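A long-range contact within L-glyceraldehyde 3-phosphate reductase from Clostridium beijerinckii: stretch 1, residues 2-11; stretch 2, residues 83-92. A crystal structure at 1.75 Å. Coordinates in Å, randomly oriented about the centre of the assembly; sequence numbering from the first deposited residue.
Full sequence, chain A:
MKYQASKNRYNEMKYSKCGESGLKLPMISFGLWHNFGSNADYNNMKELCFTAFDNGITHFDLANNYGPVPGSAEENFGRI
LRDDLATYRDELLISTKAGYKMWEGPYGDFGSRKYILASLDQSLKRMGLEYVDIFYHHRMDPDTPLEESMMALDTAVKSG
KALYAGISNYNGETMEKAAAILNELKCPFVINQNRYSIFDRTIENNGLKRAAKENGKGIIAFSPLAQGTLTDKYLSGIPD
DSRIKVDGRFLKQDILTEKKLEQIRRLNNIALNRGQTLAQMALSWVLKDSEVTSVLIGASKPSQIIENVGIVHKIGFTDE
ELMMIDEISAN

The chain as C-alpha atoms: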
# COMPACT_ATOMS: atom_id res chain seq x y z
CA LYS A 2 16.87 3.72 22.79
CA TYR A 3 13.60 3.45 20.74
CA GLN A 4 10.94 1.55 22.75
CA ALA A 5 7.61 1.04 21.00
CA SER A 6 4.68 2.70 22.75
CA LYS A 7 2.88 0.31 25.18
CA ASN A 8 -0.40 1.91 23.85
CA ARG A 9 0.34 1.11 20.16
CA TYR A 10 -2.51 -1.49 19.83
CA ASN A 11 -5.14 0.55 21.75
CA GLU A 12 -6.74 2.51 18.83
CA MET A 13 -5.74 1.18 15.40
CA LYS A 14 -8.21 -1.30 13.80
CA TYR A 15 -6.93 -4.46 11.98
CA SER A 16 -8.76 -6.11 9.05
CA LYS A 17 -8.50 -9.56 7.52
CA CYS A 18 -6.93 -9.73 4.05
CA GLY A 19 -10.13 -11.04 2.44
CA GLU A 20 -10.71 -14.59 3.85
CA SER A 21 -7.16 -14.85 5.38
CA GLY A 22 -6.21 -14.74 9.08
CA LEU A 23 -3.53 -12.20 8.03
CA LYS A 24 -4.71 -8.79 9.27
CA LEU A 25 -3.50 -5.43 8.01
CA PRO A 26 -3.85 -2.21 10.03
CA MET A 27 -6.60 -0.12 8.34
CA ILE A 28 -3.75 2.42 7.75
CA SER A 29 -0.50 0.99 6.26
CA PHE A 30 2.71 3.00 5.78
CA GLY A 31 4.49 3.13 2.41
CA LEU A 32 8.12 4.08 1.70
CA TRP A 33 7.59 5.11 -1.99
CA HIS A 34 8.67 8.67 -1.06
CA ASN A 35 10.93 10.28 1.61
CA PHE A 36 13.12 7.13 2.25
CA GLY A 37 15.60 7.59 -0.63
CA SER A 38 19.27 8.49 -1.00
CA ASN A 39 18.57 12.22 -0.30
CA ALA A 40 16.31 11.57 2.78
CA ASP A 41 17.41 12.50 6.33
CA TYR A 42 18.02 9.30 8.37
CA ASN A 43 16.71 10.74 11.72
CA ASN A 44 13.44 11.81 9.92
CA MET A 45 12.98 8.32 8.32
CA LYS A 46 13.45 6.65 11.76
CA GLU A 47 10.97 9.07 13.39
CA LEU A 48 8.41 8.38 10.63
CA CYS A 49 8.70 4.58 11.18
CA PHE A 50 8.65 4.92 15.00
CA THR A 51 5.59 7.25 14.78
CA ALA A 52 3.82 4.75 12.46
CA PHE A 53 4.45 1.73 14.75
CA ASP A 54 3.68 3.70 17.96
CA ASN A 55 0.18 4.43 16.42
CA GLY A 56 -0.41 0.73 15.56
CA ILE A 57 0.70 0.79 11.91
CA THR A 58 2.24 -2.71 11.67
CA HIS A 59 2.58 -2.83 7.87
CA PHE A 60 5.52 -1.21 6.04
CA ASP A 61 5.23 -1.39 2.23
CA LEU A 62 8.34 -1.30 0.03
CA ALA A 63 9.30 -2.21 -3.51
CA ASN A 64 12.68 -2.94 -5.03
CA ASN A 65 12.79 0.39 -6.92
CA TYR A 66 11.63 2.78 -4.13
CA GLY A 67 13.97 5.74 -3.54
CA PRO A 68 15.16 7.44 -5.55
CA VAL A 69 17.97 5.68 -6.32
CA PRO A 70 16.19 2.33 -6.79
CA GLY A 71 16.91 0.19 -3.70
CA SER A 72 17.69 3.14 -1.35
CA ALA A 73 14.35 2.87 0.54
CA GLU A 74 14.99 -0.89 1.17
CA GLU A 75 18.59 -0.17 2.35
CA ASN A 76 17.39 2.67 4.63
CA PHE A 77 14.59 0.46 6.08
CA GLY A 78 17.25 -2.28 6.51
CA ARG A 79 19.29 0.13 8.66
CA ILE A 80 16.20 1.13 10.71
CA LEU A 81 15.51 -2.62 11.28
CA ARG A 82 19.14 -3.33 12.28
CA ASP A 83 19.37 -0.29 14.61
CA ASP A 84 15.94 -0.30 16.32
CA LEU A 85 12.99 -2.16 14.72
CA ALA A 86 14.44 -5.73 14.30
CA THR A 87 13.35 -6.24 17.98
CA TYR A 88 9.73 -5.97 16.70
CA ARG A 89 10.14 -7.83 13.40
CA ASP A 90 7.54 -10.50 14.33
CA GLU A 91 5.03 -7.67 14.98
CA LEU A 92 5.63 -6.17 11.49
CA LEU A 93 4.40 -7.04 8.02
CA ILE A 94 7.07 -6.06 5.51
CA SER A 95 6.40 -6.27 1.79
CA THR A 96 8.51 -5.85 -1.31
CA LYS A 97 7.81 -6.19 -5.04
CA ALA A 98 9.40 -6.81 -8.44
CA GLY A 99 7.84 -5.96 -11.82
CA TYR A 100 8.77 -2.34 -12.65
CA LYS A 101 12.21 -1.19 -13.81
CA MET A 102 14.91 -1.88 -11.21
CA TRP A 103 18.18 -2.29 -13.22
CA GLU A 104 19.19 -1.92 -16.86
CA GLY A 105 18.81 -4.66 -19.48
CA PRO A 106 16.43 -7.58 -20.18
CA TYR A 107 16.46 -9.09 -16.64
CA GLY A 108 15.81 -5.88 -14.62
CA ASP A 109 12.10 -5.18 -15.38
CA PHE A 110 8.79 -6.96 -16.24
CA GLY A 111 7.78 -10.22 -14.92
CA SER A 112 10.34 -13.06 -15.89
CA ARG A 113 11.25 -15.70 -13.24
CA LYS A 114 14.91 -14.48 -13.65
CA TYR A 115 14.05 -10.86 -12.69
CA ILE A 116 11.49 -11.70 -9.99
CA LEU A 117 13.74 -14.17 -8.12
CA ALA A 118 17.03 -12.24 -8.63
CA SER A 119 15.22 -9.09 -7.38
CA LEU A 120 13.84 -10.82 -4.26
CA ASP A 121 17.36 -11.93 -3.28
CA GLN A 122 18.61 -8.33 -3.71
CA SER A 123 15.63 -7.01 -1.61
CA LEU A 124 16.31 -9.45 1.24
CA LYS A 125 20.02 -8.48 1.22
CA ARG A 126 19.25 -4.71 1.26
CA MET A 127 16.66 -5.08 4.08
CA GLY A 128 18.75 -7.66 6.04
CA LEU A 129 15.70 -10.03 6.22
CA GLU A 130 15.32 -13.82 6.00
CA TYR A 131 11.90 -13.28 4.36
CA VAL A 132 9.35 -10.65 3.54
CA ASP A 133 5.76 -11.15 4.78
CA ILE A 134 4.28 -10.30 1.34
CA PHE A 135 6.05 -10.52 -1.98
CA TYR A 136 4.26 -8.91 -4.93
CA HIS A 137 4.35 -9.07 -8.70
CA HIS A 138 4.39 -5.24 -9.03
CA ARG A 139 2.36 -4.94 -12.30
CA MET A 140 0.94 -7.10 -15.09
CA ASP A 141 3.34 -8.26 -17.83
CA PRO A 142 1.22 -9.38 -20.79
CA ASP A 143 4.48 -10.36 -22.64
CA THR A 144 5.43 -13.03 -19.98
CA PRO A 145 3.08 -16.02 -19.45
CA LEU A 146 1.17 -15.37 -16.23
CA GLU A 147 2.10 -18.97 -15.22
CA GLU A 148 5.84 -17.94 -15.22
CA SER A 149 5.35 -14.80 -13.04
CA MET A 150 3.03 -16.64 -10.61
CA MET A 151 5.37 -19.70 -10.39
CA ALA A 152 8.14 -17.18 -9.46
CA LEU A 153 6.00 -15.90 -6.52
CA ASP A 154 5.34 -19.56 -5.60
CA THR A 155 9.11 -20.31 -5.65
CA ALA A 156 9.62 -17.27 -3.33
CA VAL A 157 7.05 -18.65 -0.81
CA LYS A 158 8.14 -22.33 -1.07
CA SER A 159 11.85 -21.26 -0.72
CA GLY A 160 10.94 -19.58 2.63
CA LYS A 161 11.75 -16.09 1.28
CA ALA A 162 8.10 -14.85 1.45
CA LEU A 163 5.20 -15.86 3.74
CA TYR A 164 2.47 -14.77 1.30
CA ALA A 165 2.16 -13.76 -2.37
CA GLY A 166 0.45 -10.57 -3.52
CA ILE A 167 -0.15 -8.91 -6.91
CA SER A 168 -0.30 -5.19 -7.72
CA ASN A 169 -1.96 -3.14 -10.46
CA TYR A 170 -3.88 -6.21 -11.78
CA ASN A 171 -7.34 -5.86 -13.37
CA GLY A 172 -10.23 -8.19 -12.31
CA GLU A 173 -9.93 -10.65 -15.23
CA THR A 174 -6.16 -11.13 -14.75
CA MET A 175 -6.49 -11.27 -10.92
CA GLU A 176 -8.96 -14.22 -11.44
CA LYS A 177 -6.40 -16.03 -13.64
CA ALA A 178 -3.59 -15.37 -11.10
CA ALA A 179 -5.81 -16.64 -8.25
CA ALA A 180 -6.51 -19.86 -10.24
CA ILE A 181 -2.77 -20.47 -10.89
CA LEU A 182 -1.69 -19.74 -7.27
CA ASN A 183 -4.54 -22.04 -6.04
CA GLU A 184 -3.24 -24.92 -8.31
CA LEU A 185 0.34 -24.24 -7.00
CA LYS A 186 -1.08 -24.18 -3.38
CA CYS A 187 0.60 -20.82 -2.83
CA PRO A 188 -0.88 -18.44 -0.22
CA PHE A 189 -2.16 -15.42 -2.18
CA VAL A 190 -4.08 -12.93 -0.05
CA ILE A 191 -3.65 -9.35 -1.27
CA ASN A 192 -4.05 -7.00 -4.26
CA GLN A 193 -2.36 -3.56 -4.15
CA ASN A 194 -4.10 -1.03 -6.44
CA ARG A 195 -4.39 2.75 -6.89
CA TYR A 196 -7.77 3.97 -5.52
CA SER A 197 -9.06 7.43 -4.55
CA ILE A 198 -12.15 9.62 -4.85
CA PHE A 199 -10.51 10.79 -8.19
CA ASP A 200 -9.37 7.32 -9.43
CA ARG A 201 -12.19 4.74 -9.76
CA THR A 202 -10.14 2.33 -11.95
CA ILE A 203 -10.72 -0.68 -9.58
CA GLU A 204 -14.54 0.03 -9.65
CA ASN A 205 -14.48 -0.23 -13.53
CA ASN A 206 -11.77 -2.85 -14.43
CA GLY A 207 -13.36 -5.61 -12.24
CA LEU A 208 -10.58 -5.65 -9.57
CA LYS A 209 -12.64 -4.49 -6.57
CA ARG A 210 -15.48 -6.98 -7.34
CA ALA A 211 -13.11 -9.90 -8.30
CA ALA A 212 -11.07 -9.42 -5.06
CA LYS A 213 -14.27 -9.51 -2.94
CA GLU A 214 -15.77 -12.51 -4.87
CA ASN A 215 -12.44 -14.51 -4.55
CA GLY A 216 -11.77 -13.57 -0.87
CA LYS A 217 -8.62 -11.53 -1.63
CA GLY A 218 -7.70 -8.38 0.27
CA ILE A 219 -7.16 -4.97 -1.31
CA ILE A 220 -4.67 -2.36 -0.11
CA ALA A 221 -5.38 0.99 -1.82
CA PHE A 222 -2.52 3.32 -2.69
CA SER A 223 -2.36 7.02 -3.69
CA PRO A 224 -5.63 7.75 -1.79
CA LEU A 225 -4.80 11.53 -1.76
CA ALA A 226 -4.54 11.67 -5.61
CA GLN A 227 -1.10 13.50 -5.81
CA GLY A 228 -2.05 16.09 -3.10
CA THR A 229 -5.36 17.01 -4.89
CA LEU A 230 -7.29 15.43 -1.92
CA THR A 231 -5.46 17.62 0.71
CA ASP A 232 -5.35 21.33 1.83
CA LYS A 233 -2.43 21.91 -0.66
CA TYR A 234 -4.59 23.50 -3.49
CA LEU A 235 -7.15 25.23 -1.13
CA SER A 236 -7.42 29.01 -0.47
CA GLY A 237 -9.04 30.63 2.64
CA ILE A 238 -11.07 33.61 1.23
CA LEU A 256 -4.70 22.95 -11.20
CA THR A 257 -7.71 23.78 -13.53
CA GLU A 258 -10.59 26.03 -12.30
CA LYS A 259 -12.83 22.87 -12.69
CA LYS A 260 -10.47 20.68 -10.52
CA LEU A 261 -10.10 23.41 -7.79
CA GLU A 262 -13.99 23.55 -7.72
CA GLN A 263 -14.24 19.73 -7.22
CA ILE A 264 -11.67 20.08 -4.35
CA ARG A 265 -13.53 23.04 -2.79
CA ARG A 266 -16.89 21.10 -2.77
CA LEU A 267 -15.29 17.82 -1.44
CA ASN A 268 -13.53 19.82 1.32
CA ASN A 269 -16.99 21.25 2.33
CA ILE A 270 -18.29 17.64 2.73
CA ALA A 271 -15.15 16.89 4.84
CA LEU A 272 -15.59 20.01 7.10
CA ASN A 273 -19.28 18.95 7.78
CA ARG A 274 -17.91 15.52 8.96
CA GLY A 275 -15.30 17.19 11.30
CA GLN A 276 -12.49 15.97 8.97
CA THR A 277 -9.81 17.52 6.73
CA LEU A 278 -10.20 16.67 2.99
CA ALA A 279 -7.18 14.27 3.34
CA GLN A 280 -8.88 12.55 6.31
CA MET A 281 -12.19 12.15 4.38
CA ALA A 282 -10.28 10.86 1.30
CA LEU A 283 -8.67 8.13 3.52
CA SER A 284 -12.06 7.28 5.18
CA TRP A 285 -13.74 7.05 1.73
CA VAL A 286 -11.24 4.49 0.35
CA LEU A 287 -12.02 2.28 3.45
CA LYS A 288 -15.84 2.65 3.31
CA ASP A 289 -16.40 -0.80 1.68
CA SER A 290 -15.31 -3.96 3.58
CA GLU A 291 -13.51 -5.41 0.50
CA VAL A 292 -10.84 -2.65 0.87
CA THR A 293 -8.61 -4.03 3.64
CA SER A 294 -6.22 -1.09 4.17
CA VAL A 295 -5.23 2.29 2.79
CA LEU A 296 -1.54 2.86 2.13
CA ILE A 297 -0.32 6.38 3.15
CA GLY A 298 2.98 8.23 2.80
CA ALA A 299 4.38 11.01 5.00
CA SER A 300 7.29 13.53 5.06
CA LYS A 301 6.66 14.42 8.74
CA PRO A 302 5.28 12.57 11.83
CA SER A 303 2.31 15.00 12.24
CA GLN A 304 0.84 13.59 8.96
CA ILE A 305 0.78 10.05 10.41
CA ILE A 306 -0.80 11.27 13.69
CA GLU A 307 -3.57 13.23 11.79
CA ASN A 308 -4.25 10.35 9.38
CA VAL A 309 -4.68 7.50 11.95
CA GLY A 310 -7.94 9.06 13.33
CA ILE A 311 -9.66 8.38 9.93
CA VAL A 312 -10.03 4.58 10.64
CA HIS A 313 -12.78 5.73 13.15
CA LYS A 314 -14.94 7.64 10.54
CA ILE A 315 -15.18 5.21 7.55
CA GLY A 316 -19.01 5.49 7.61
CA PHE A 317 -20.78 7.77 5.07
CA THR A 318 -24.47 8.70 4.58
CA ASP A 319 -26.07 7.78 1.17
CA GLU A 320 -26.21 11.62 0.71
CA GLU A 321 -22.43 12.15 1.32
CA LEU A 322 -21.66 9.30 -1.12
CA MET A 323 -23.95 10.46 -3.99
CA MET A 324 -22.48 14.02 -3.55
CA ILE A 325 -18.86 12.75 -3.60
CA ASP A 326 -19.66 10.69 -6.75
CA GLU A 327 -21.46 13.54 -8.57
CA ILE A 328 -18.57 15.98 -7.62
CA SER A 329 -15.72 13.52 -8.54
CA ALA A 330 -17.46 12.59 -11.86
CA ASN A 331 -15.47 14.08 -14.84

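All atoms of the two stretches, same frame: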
# COMPACT_ATOMS: atom_id res chain seq x y z
N LYS A 2 17.42 2.39 22.36
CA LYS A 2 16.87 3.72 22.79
C LYS A 2 15.38 3.79 22.40
O LYS A 2 14.58 4.18 23.27
CB LYS A 2 17.59 4.89 22.13
CG LYS A 2 17.38 6.24 22.81
CD LYS A 2 18.27 6.40 24.03
CE LYS A 2 18.50 7.83 24.45
NZ LYS A 2 17.35 8.34 25.24
N TYR A 3 15.03 3.46 21.15
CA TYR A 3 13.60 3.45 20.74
C TYR A 3 12.90 2.29 21.45
O TYR A 3 13.37 1.19 21.38
CB TYR A 3 13.36 3.24 19.25
CG TYR A 3 11.91 2.98 18.88
CD1 TYR A 3 10.92 3.92 19.12
CD2 TYR A 3 11.52 1.78 18.31
CE1 TYR A 3 9.61 3.71 18.74
CE2 TYR A 3 10.21 1.54 17.94
CZ TYR A 3 9.25 2.50 18.16
OH TYR A 3 7.95 2.27 17.79
N GLN A 4 11.79 2.58 22.11
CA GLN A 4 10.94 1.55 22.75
C GLN A 4 9.53 1.85 22.29
O GLN A 4 9.06 2.97 22.51
CB GLN A 4 11.00 1.60 24.27
CG GLN A 4 12.34 1.20 24.87
CD GLN A 4 12.25 1.30 26.37
OE1 GLN A 4 12.89 2.16 26.99
NE2 GLN A 4 11.37 0.50 26.96
N ALA A 5 8.94 0.89 21.60
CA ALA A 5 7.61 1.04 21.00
C ALA A 5 6.64 1.38 22.12
O ALA A 5 6.85 0.94 23.26
CB ALA A 5 7.21 -0.19 20.26
N SER A 6 5.72 2.28 21.81
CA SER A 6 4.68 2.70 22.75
C SER A 6 3.90 1.48 23.27
O SER A 6 3.42 0.71 22.45
CB SER A 6 3.75 3.65 22.08
OG SER A 6 2.69 3.94 22.96
N LYS A 7 3.71 1.38 24.58
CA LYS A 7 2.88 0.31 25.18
C LYS A 7 1.42 0.47 24.74
O LYS A 7 0.69 -0.51 24.79
CB LYS A 7 2.99 0.35 26.70
CG LYS A 7 4.32 -0.12 27.31
CD LYS A 7 4.92 -1.41 26.70
CE LYS A 7 5.55 -2.37 27.69
NZ LYS A 7 6.16 -1.68 28.85
N ASN A 8 1.00 1.64 24.28
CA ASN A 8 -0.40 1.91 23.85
C ASN A 8 -0.59 1.67 22.35
O ASN A 8 -1.67 1.95 21.85
CB ASN A 8 -0.79 3.35 24.18
CG ASN A 8 -0.78 3.65 25.66
OD1 ASN A 8 -1.12 2.80 26.49
ND2 ASN A 8 -0.42 4.87 26.01
N ARG A 9 0.40 1.13 21.64
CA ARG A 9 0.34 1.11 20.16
C ARG A 9 -0.80 0.24 19.61
O ARG A 9 -1.18 0.51 18.49
CB ARG A 9 1.69 0.69 19.58
CG ARG A 9 2.07 -0.74 19.91
CD ARG A 9 3.46 -1.02 19.44
NE ARG A 9 3.94 -2.34 19.78
CZ ARG A 9 4.44 -2.69 20.95
NH1 ARG A 9 4.47 -1.86 21.98
NH2 ARG A 9 4.86 -3.92 21.12
N TYR A 10 -1.39 -0.68 20.37
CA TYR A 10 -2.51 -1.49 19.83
C TYR A 10 -3.85 -1.02 20.38
O TYR A 10 -4.84 -1.66 20.12
CB TYR A 10 -2.26 -2.98 20.11
CG TYR A 10 -0.98 -3.49 19.51
CD1 TYR A 10 -0.78 -3.38 18.15
CD2 TYR A 10 0.04 -4.06 20.27
CE1 TYR A 10 0.38 -3.80 17.54
CE2 TYR A 10 1.22 -4.48 19.67
CZ TYR A 10 1.40 -4.35 18.30
OH TYR A 10 2.49 -4.75 17.61
N ASN A 11 -3.90 0.11 21.08
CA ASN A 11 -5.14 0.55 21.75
C ASN A 11 -6.18 1.16 20.80
O ASN A 11 -7.37 1.06 21.15
CB ASN A 11 -4.80 1.51 22.88
CG ASN A 11 -4.15 0.75 24.01
OD1 ASN A 11 -3.74 1.32 25.02
ND2 ASN A 11 -4.13 -0.56 23.86
N ASP A 83 19.05 -1.19 13.49
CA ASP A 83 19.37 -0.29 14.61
C ASP A 83 18.28 -0.31 15.69
O ASP A 83 18.63 -0.10 16.85
CB ASP A 83 19.51 1.14 14.10
CG ASP A 83 20.77 1.40 13.28
OD1 ASP A 83 21.60 0.44 13.15
OD2 ASP A 83 20.93 2.58 12.79
N ASP A 84 17.02 -0.51 15.33
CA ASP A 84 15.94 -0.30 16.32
C ASP A 84 14.73 -1.21 16.12
O ASP A 84 14.11 -1.53 17.14
CB ASP A 84 15.44 1.14 16.22
CG ASP A 84 16.42 2.14 16.83
OD1 ASP A 84 16.52 2.20 18.12
OD2 ASP A 84 17.13 2.83 16.01
N LEU A 85 14.30 -1.48 14.90
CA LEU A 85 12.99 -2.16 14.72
C LEU A 85 13.09 -3.68 14.64
O LEU A 85 12.02 -4.30 14.77
CB LEU A 85 12.31 -1.66 13.45
CG LEU A 85 11.53 -0.36 13.53
CD1 LEU A 85 10.74 -0.23 12.23
CD2 LEU A 85 10.62 -0.32 14.74
N ALA A 86 14.28 -4.26 14.42
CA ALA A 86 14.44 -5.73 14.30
C ALA A 86 13.84 -6.42 15.54
O ALA A 86 13.32 -7.53 15.39
CB ALA A 86 15.89 -6.13 14.11
N THR A 87 13.93 -5.78 16.70
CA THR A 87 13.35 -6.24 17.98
C THR A 87 11.87 -6.61 17.78
O THR A 87 11.32 -7.52 18.47
CB THR A 87 13.44 -5.07 18.97
OG1 THR A 87 14.83 -4.75 19.07
CG2 THR A 87 12.85 -5.36 20.33
N TYR A 88 11.18 -5.87 16.93
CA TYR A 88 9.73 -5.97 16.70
C TYR A 88 9.41 -6.65 15.39
O TYR A 88 8.27 -6.52 14.91
CB TYR A 88 9.14 -4.55 16.71
CG TYR A 88 9.39 -3.84 18.00
CD1 TYR A 88 8.68 -4.14 19.15
CD2 TYR A 88 10.34 -2.83 18.09
CE1 TYR A 88 8.90 -3.47 20.35
CE2 TYR A 88 10.58 -2.15 19.28
CZ TYR A 88 9.87 -2.47 20.42
OH TYR A 88 10.10 -1.79 21.59
N ARG A 89 10.37 -7.33 14.78
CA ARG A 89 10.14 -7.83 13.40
C ARG A 89 8.93 -8.76 13.34
O ARG A 89 8.21 -8.74 12.30
CB ARG A 89 11.40 -8.48 12.81
CG ARG A 89 11.30 -8.75 11.32
CD ARG A 89 10.82 -10.14 11.06
NE ARG A 89 10.63 -10.32 9.62
CZ ARG A 89 9.56 -9.95 8.92
NH1 ARG A 89 8.55 -9.32 9.49
NH2 ARG A 89 9.49 -10.19 7.62
N ASP A 90 8.67 -9.54 14.39
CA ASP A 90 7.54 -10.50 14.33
C ASP A 90 6.19 -9.78 14.55
O ASP A 90 5.17 -10.42 14.48
CB ASP A 90 7.80 -11.66 15.27
CG ASP A 90 8.92 -12.56 14.79
OD1 ASP A 90 9.35 -12.44 13.64
OD2 ASP A 90 9.37 -13.39 15.62
N GLU A 91 6.23 -8.51 14.89
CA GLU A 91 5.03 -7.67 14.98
C GLU A 91 4.85 -6.87 13.70
O GLU A 91 3.88 -6.08 13.67
CB GLU A 91 5.16 -6.75 16.18
CG GLU A 91 4.91 -7.45 17.49
CD GLU A 91 5.22 -6.58 18.69
OE1 GLU A 91 4.51 -5.60 18.90
OE2 GLU A 91 6.23 -6.89 19.36
N LEU A 92 5.73 -7.01 12.71
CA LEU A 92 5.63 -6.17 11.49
C LEU A 92 5.29 -7.02 10.29
O LEU A 92 5.72 -8.15 10.22
CB LEU A 92 6.95 -5.45 11.24
CG LEU A 92 7.40 -4.50 12.33
CD1 LEU A 92 8.76 -3.91 12.00
CD2 LEU A 92 6.38 -3.41 12.58
O HOH W 1 1.82 -6.44 15.55

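Residues 83-92 leave a helix and continue through 3-10 turns, and the irregular N-terminal segment 2-11 is laid along them; residues that touch across the two stretches are at least 79 positions apart in sequence. The contact is modest, burying 370 Å² over both sides, and shifts from largely apolar packing at its start to charged and hydroxyl groups at its end.

Asp83 takes no part. Asp84, whose CA lies 6.3 Å from the CA of Tyr3, directs its CB toward the N-terminal segment and makes the first contact, its OD1 lying 3.5 Å from Tyr3 CB. The backbone carbonyl of Asp84 meets the Tyr3 ring at its edge, near the ring plane. Leu85 starts out sideways, but a m,t rotamer brings the end of its side chain nearer, so that its CD2 packs 3.7 Å from Tyr3 CE2. The Tyr3 hydroxyl is hydrogen-bonded elsewhere in the structure.

Ala86 and Thr87 are out of reach, and the chain returns to the contact at Tyr88, whose N donates a backbone hydrogen bond to Leu85 O (2.8 Å). Tyr88 is the residue that touches most partners. Its CE2 lies 3.9 Å from Tyr3 CE2, extending the apolar cluster begun by Leu85. Farther along the ring, Ala5 CB sits over one face, 3.5 Å from Tyr88 CZ, while the backbone N of Ala5 donates a nearly straight hydrogen bond to Tyr88 OH (2.9 Å, 167°). One alanine thus engages the tyrosine twice, by its methyl group and by its amide. Tyr88 CE1 in turn lies over one face of the Arg9 guanidinium, 4.1 Å from Arg9 NH2.

Arg89 and Asp90 make no contact across the interface. A backbone hydrogen bond from Glu91 N to Tyr88 O (2.8 Å) continues the 3-10 path to Glu91, whose OE1 accepts three hydrogen bonds from stretch 1, one of them weak. Arg9 NH2 forms a salt bridge with Glu91 OE1 at 2.8 Å, its N-H...O hydrogen bond almost linear at 172°; Arg9 NE adds the weak hydrogen bond to Glu91 OE1 at 3.4 Å. The same oxygen accepts a short hydrogen bond from Tyr10 OH (2.5 Å). Water 1 bridges this end by donating to both Tyr10 OH (2.7 Å) and Glu91 O (2.8 Å).

The arginine is also held from its own side: Arg9 NH1 donates to Ser6 O (2.8 Å), which also accepts a hydrogen bond from Arg9 N (3.2 Å) in the type I turn from Ser6 to Arg9. The guanidinium is thus bonded to Ser6 O through NH1 and to Glu91 OE1 through NH2, and weakly through NE, with Tyr88 CE1 over one face.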